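Local coordinates for putative uncharacterized protein (Vibrio cholerae, PDB 4G7X) that is probably the N1 domain of the CTXphi minor coat protein pIII, which takes part in phage entry into Vibrio cholerae, at residues S35-E46 against L68-P79. Numbering follows the deposited sequence.
Sequences SVLFDGCMLDIE and LYKPRFTQGVSP. Unlike the reference sequence in segment 68-79: T74 (reference Ser).
R72 and D44 form a salt bridge where strand 68-71 runs out beside strand 41-45. NE and NH2 of R72 both donate to OD1 of D44, NH2 at 3.1 Å. OD1 lies in the guanidinium plane, but the carboxylate is turned 65° from that plane. S35 OG gives OD1 a third bond, from above the carboxylate. M42 CG lies over one guanidinium face, toward its rim, 3.6 Å from R72 NE.

The tight part is the antiparallel strand pairing. D44 N donates to K70 O at 2.8 Å, K70 N returns a bond to D44 O, and E46 N binds L68 O. I45 and Y69 share a face of the sheet. With CG1 anti to the backbone N (chi1 -174°) and a bend at chi2, I45 CD1 comes over the Y69 ring, 4.0 Å from the centroid, in a CH-pi contact. L43 CB packs on Y69 CB.

R72 N makes the last backbone bond, to M42 O. Past it the chain leaves the sheet, and the Q75 amide also grips M42. OE1 accepts from M42 N at 2.8 Å, and NE2 gives M42 O its second bond at 3.0 Å. NE2 also binds R72 O.

The loose, solvent-facing side is toward exposed G40 and G76. There a water bridges G40 O, Q75 OE1 and G76 N, and partly exposed P79 merely touches L37 CD2 and M42 CE.

The C41-C14 disulfide adds a covalent link beside P71. Segment 35-46 is a beta hairpin with a type I' turn from F38 to C41, and strand 68-71 pairs with its second strand. Strand 20-27 pairs antiparallel with 64-71, its L24 touching Y69. Strand 51-59 pairs antiparallel with 41-48 and 64-71, its F52 touching I45. Strand 93-95 runs parallel to 35-38.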
ATOM      1  N   SER A  35      -3.547 -14.322   8.447  1.00  8.77           N
ATOM      2  CA  SER A  35      -4.802 -13.644   8.723  1.00  9.08           C
ATOM      3  C   SER A  35      -4.595 -12.632   9.830  1.00  8.83           C
ATOM      4  O   SER A  35      -3.911 -12.909  10.814  1.00  8.74           O
ATOM      5  CB  SER A  35      -5.889 -14.645   9.118  1.00  9.58           C
ATOM      6  OG  SER A  35      -6.176 -15.562   8.070  1.00 10.65           O
ATOM      7  N   VAL A  36      -5.177 -11.449   9.650  1.00  8.78           N
ATOM      8  CA  VAL A  36      -5.032 -10.354  10.597  1.00  8.81           C
ATOM      9  C   VAL A  36      -6.392  -9.722  10.835  1.00  8.72           C
ATOM     10  O   VAL A  36      -7.116  -9.416   9.880  1.00  8.87           O
ATOM     11  CB  VAL A  36      -4.060  -9.268  10.081  1.00  8.92           C
ATOM     12  CG1 VAL A  36      -3.996  -8.091  11.047  1.00  9.07           C
ATOM     13  CG2 VAL A  36      -2.669  -9.840   9.863  1.00  9.10           C
ATOM     14  N   LEU A  37      -6.733  -9.534  12.105  1.00  8.71           N
ATOM     15  CA  LEU A  37      -7.894  -8.735  12.468  1.00  8.85           C
ATOM     16  C   LEU A  37      -7.473  -7.269  12.505  1.00  8.91           C
ATOM     17  O   LEU A  37      -6.823  -6.814  13.453  1.00  8.90           O
ATOM     18  CB  LEU A  37      -8.481  -9.204  13.798  1.00  9.08           C
ATOM     19  CG  LEU A  37      -9.841  -8.621  14.190  1.00  9.26           C
ATOM     20  CD1 LEU A  37     -10.911  -8.974  13.163  1.00  9.51           C
ATOM     21  CD2 LEU A  37     -10.214  -9.148  15.564  1.00  9.58           C
ATOM     22  N   PHE A  38      -7.821  -6.554  11.439  1.00  9.08           N
ATOM     23  CA  PHE A  38      -7.376  -5.184  11.236  1.00  9.63           C
ATOM     24  C   PHE A  38      -8.570  -4.258  11.283  1.00  9.78           C
ATOM     25  O   PHE A  38      -9.455  -4.331  10.423  1.00  9.56           O
ATOM     26  CB  PHE A  38      -6.651  -5.046   9.890  1.00 10.10           C
ATOM     27  CG  PHE A  38      -6.262  -3.630   9.552  1.00 10.65           C
ATOM     28  CD1 PHE A  38      -7.072  -2.846   8.730  1.00 11.12           C
ATOM     29  CD2 PHE A  38      -5.097  -3.076  10.070  1.00 11.17           C
ATOM     30  CE1 PHE A  38      -6.719  -1.538   8.428  1.00 11.56           C
ATOM     31  CE2 PHE A  38      -4.739  -1.770   9.764  1.00 11.74           C
ATOM     32  CZ  PHE A  38      -5.550  -1.002   8.945  1.00 11.78           C
ATOM     33  N   ASP A  39      -8.581  -3.384  12.287  1.00 10.25           N
ATOM     34  CA  ASP A  39      -9.659  -2.414  12.466  1.00 10.69           C
ATOM     35  C   ASP A  39     -11.038  -3.104  12.443  1.00 10.11           C
ATOM     36  O   ASP A  39     -12.008  -2.597  11.870  1.00 10.26           O
ATOM     37  CB  ASP A  39      -9.545  -1.317  11.397  1.00 12.10           C
ATOM     38  CG  ASP A  39     -10.147   0.005  11.831  1.00 13.29           C
ATOM     39  OD1 ASP A  39     -10.225   0.283  13.048  1.00 14.06           O
ATOM     40  OD2 ASP A  39     -10.537   0.776  10.934  1.00 14.69           O
ATOM     41  N   GLY A  40     -11.100  -4.279  13.070  1.00  9.47           N
ATOM     42  CA  GLY A  40     -12.337  -5.053  13.182  1.00  9.05           C
ATOM     43  C   GLY A  40     -12.650  -5.960  12.004  1.00  8.79           C
ATOM     44  O   GLY A  40     -13.594  -6.737  12.065  1.00  8.50           O
ATOM     45  N   CYS A  41     -11.854  -5.863  10.940  1.00  8.66           N
ATOM     46  CA  CYS A  41     -12.067  -6.618   9.713  1.00  8.79           C
ATOM     47  C   CYS A  41     -11.031  -7.722   9.578  1.00  8.52           C
ATOM     48  O   CYS A  41      -9.832  -7.470   9.703  1.00  8.51           O
ATOM     49  CB  CYS A  41     -11.967  -5.684   8.508  1.00  9.28           C
ATOM     50  SG  CYS A  41     -12.429  -6.443   6.934  1.00  9.96           S
ATOM     51  N   MET A  42     -11.490  -8.943   9.321  1.00  8.32           N
ATOM     52  CA  MET A  42     -10.566 -10.056   9.136  1.00  8.30           C
ATOM     53  C   MET A  42     -10.002 -10.061   7.721  1.00  8.12           C
ATOM     54  O   MET A  42     -10.745 -10.192   6.745  1.00  7.89           O
ATOM     55  CB  MET A  42     -11.235 -11.389   9.446  1.00  8.70           C
ATOM     56  CG  MET A  42     -10.250 -12.549   9.499  1.00  9.18           C
ATOM     57  SD  MET A  42      -9.139 -12.500  10.917  1.00 10.02           S
ATOM     58  CE  MET A  42     -10.248 -13.051  12.213  1.00  9.66           C
ATOM     59  N   LEU A  43      -8.684  -9.919   7.629  1.00  7.97           N
ATOM     60  CA  LEU A  43      -7.984  -9.845   6.349  1.00  8.17           C
ATOM     61  C   LEU A  43      -7.104 -11.059   6.155  1.00  8.35           C
ATOM     62  O   LEU A  43      -6.505 -11.545   7.110  1.00  8.61           O
ATOM     63  CB  LEU A  43      -7.100  -8.594   6.292  1.00  8.17           C
ATOM     64  CG  LEU A  43      -7.680  -7.222   6.651  1.00  8.25           C
ATOM     65  CD1 LEU A  43      -6.666  -6.127   6.353  1.00  8.30           C
ATOM     66  CD2 LEU A  43      -8.987  -6.945   5.923  1.00  8.47           C
ATOM     67  N   ASP A  44      -7.008 -11.520   4.910  1.00  8.49           N
ATOM     68  CA  ASP A  44      -6.101 -12.602   4.536  1.00  8.76           C
ATOM     69  C   ASP A  44      -5.018 -12.112   3.576  1.00  8.30           C
ATOM     70  O   ASP A  44      -5.260 -11.260   2.722  1.00  8.08           O
ATOM     71  CB  ASP A  44      -6.866 -13.752   3.870  1.00  9.77           C
ATOM     72  CG  ASP A  44      -7.781 -14.501   4.826  1.00 10.71           C
ATOM     73  OD1 ASP A  44      -7.686 -14.325   6.054  1.00 11.80           O
ATOM     74  OD2 ASP A  44      -8.608 -15.291   4.326  1.00 12.37           O
ATOM     75  N   ILE A  45      -3.824 -12.672   3.723  1.00  7.95           N
ATOM     76  CA  ILE A  45      -2.712 -12.391   2.819  1.00  8.07           C
ATOM     77  C   ILE A  45      -3.077 -12.681   1.357  1.00  8.30           C
ATOM     78  O   ILE A  45      -3.707 -13.696   1.049  1.00  8.49           O
ATOM     79  CB  ILE A  45      -1.446 -13.175   3.261  1.00  7.82           C
ATOM     80  CG1 ILE A  45      -0.210 -12.797   2.426  1.00  7.84           C
ATOM     81  CG2 ILE A  45      -1.684 -14.681   3.220  1.00  7.88           C
ATOM     82  CD1 ILE A  45       0.343 -11.412   2.706  1.00  7.87           C
ATOM     83  N   GLU A  46      -2.684 -11.778   0.466  1.00  8.76           N
ATOM     84  CA  GLU A  46      -2.916 -11.962  -0.963  1.00  9.39           C
ATOM     85  C   GLU A  46      -1.835 -12.812  -1.595  1.00  9.66           C
ATOM     86  O   GLU A  46      -0.675 -12.778  -1.180  1.00  9.25           O
ATOM     87  CB  GLU A  46      -2.986 -10.618  -1.675  1.00  9.78           C
ATOM     88  CG  GLU A  46      -4.167  -9.780  -1.232  1.00 10.54           C
ATOM     89  CD  GLU A  46      -4.443  -8.648  -2.185  1.00 11.40           C
ATOM     90  OE1 GLU A  46      -4.893  -8.920  -3.320  1.00 12.48           O
ATOM     91  OE2 GLU A  46      -4.228  -7.489  -1.793  1.00 12.08           O
ATOM     92  N   LEU A  68       0.473  -7.601   1.548  0.50  7.55           N
ATOM     93  CA  LEU A  68      -0.792  -7.052   1.052  0.50  7.66           C
ATOM     94  C   LEU A  68      -1.941  -7.943   1.486  0.50  7.60           C
ATOM     95  O   LEU A  68      -1.852  -9.167   1.381  0.50  7.48           O
ATOM     96  CB  LEU A  68      -0.796  -6.940  -0.473  0.50  7.87           C
ATOM     97  CG  LEU A  68      -0.093  -5.743  -1.111  0.50  8.00           C
ATOM     98  CD1 LEU A  68      -0.468  -5.644  -2.582  0.50  8.09           C
ATOM     99  CD2 LEU A  68      -0.438  -4.453  -0.383  0.50  8.16           C
ATOM    100  N   TYR A  69      -3.018  -7.316   1.958  1.00  7.56           N
ATOM    101  CA  TYR A  69      -4.150  -8.011   2.586  1.00  7.73           C
ATOM    102  C   TYR A  69      -5.499  -7.528   2.081  1.00  8.14           C
ATOM    103  O   TYR A  69      -5.679  -6.336   1.812  1.00  8.26           O
ATOM    104  CB  TYR A  69      -4.087  -7.822   4.118  1.00  7.42           C
ATOM    105  CG  TYR A  69      -2.903  -8.527   4.733  1.00  7.24           C
ATOM    106  CD1 TYR A  69      -3.036  -9.794   5.294  1.00  7.21           C
ATOM    107  CD2 TYR A  69      -1.635  -7.943   4.713  1.00  7.13           C
ATOM    108  CE1 TYR A  69      -1.938 -10.463   5.822  1.00  7.17           C
ATOM    109  CE2 TYR A  69      -0.533  -8.603   5.237  1.00  7.14           C
ATOM    110  CZ  TYR A  69      -0.685  -9.860   5.790  1.00  7.12           C
ATOM    111  OH  TYR A  69       0.425 -10.524   6.284  1.00  7.10           O
ATOM    112  N   LYS A  70      -6.441  -8.459   1.962  0.50  8.32           N
ATOM    113  CA  LYS A  70      -7.822  -8.139   1.607  0.50  8.71           C
ATOM    114  C   LYS A  70      -8.787  -8.882   2.529  0.50  8.75           C
ATOM    115  O   LYS A  70      -8.442  -9.946   3.045  0.50  8.57           O
ATOM    116  CB  LYS A  70      -8.097  -8.483   0.140  0.50  9.08           C
ATOM    117  CG  LYS A  70      -7.522  -7.472  -0.838  0.50  9.54           C
ATOM    118  CD  LYS A  70      -7.736  -7.891  -2.283  0.50  9.91           C
ATOM    119  CE  LYS A  70      -9.189  -7.740  -2.693  0.50  9.97           C
ATOM    120  NZ  LYS A  70      -9.325  -7.711  -4.177  0.50 10.22           N
ATOM    121  N   PRO A  71      -9.995  -8.324   2.746  1.00  8.88           N
ATOM    122  CA  PRO A  71     -10.979  -8.981   3.625  1.00  9.18           C
ATOM    123  C   PRO A  71     -11.382 -10.366   3.149  1.00  9.58           C
ATOM    124  O   PRO A  71     -11.520 -10.595   1.937  1.00  9.77           O
ATOM    125  CB  PRO A  71     -12.198  -8.051   3.553  1.00  9.10           C
ATOM    126  CG  PRO A  71     -11.645  -6.727   3.179  1.00  9.04           C
ATOM    127  CD  PRO A  71     -10.495  -7.022   2.256  1.00  9.01           C
ATOM    128  N   ARG A  72     -11.562 -11.286   4.094  0.50  9.86           N
ATOM    129  CA  ARG A  72     -12.085 -12.607   3.769  0.50 10.32           C
ATOM    130  C   ARG A  72     -13.607 -12.540   3.786  0.50 10.51           C
ATOM    131  O   ARG A  72     -14.185 -11.530   4.194  0.50 10.40           O
ATOM    132  CB  ARG A  72     -11.562 -13.675   4.735  0.50 10.52           C
ATOM    133  CG  ARG A  72     -12.091 -13.554   6.153  0.50 10.55           C
ATOM    134  CD  ARG A  72     -11.915 -14.850   6.935  0.50 10.69           C
ATOM    135  NE  ARG A  72     -10.509 -15.190   7.132  0.50 10.74           N
ATOM    136  CZ  ARG A  72     -10.076 -16.125   7.969  0.50 10.92           C
ATOM    137  NH1 ARG A  72     -10.938 -16.820   8.699  0.50 11.18           N
ATOM    138  NH2 ARG A  72      -8.778 -16.363   8.085  0.50 11.09           N
ATOM    139  N   PHE A  73     -14.246 -13.613   3.330  1.00 10.94           N
ATOM    140  CA  PHE A  73     -15.701 -13.698   3.288  1.00 11.68           C
ATOM    141  C   PHE A  73     -16.343 -13.661   4.678  1.00 11.65           C
ATOM    142  O   PHE A  73     -17.277 -12.900   4.909  1.00 12.24           O
ATOM    143  CB  PHE A  73     -16.107 -14.964   2.524  1.00 13.14           C
ATOM    144  CG  PHE A  73     -17.588 -15.211   2.476  1.00 14.40           C
ATOM    145  CD1 PHE A  73     -18.428 -14.398   1.715  1.00 15.14           C
ATOM    146  CD2 PHE A  73     -18.144 -16.279   3.173  1.00 15.24           C
ATOM    147  CE1 PHE A  73     -19.796 -14.639   1.666  1.00 15.91           C
ATOM    148  CE2 PHE A  73     -19.507 -16.529   3.121  1.00 16.19           C
ATOM    149  CZ  PHE A  73     -20.334 -15.710   2.368  1.00 16.11           C
ATOM    150  N   THR A  74     -15.824 -14.465   5.600  1.00 11.33           N
ATOM    151  CA  THR A  74     -16.391 -14.554   6.944  1.00 11.24           C
ATOM    152  C   THR A  74     -15.928 -13.394   7.814  1.00 10.68           C
ATOM    153  O   THR A  74     -14.729 -13.179   7.993  1.00 10.56           O
ATOM    154  CB  THR A  74     -15.997 -15.880   7.615  1.00 11.99           C
ATOM    155  OG1 THR A  74     -16.475 -16.970   6.821  1.00 12.85           O
ATOM    156  CG2 THR A  74     -16.580 -15.979   9.021  1.00 12.11           C
ATOM    157  N   GLN A  75     -16.893 -12.645   8.343  1.00 10.08           N
ATOM    158  CA  GLN A  75     -16.621 -11.522   9.231  1.00  9.70           C
ATOM    159  C   GLN A  75     -17.414 -11.656  10.526  1.00  9.53           C
ATOM    160  O   GLN A  75     -18.416 -12.382  10.576  1.00 10.00           O
ATOM    161  CB  GLN A  75     -16.937 -10.199   8.521  1.00  9.38           C
ATOM    162  CG  GLN A  75     -16.096  -9.957   7.270  1.00  9.17           C
ATOM    163  CD  GLN A  75     -14.608  -9.841   7.568  1.00  9.07           C
ATOM    164  OE1 GLN A  75     -14.208  -9.447   8.665  1.00  8.93           O
ATOM    165  NE2 GLN A  75     -13.779 -10.177   6.585  1.00  8.95           N
ATOM    166  N   GLY A  76     -16.951 -10.977  11.574  1.00  9.19           N
ATOM    167  CA  GLY A  76     -17.672 -10.929  12.845  1.00  9.21           C
ATOM    168  C   GLY A  76     -17.222 -11.926  13.892  1.00  9.13           C
ATOM    169  O   GLY A  76     -17.816 -11.999  14.962  1.00  9.05           O
ATOM    170  N   VAL A  77     -16.175 -12.688  13.584  1.00  9.22           N
ATOM    171  CA  VAL A  77     -15.575 -13.619  14.543  1.00  9.46           C
ATOM    172  C   VAL A  77     -14.608 -12.852  15.441  1.00  9.45           C
ATOM    173  O   VAL A  77     -13.806 -12.046  14.957  1.00  9.54           O
ATOM    174  CB  VAL A  77     -14.848 -14.788  13.830  1.00  9.55           C
ATOM    175  CG1 VAL A  77     -14.123 -15.675  14.835  1.00  9.75           C
ATOM    176  CG2 VAL A  77     -15.834 -15.611  13.006  1.00  9.74           C
ATOM    177  N   SER A  78     -14.704 -13.086  16.747  1.00  9.54           N
ATOM    178  CA  SER A  78     -13.798 -12.463  17.705  1.00  9.76           C
ATOM    179  C   SER A  78     -12.812 -13.490  18.257  1.00 10.04           C
ATOM    180  O   SER A  78     -13.112 -14.177  19.233  1.00 10.23           O
ATOM    181  CB  SER A  78     -14.578 -11.796  18.842  1.00  9.72           C
ATOM    182  OG  SER A  78     -13.696 -11.043  19.656  1.00  9.80           O
ATOM    183  N   PRO A  79     -11.626 -13.600  17.631  1.00 10.27           N
ATOM    184  CA  PRO A  79     -10.683 -14.631  18.050  1.00 10.42           C
ATOM    185  C   PRO A  79      -9.832 -14.211  19.243  1.00 10.45           C
ATOM    186  O   PRO A  79      -9.529 -13.028  19.409  1.00 10.24           O
ATOM    187  CB  PRO A  79      -9.800 -14.799  16.817  1.00 10.59           C
ATOM    188  CG  PRO A  79      -9.779 -13.448  16.195  1.00 10.72           C
ATOM    189  CD  PRO A  79     -11.117 -12.821  16.488  1.00 10.40           C
TER
HETATM  190  O   HOH W   1     -14.588  -9.176  11.314  1.00  7.06           O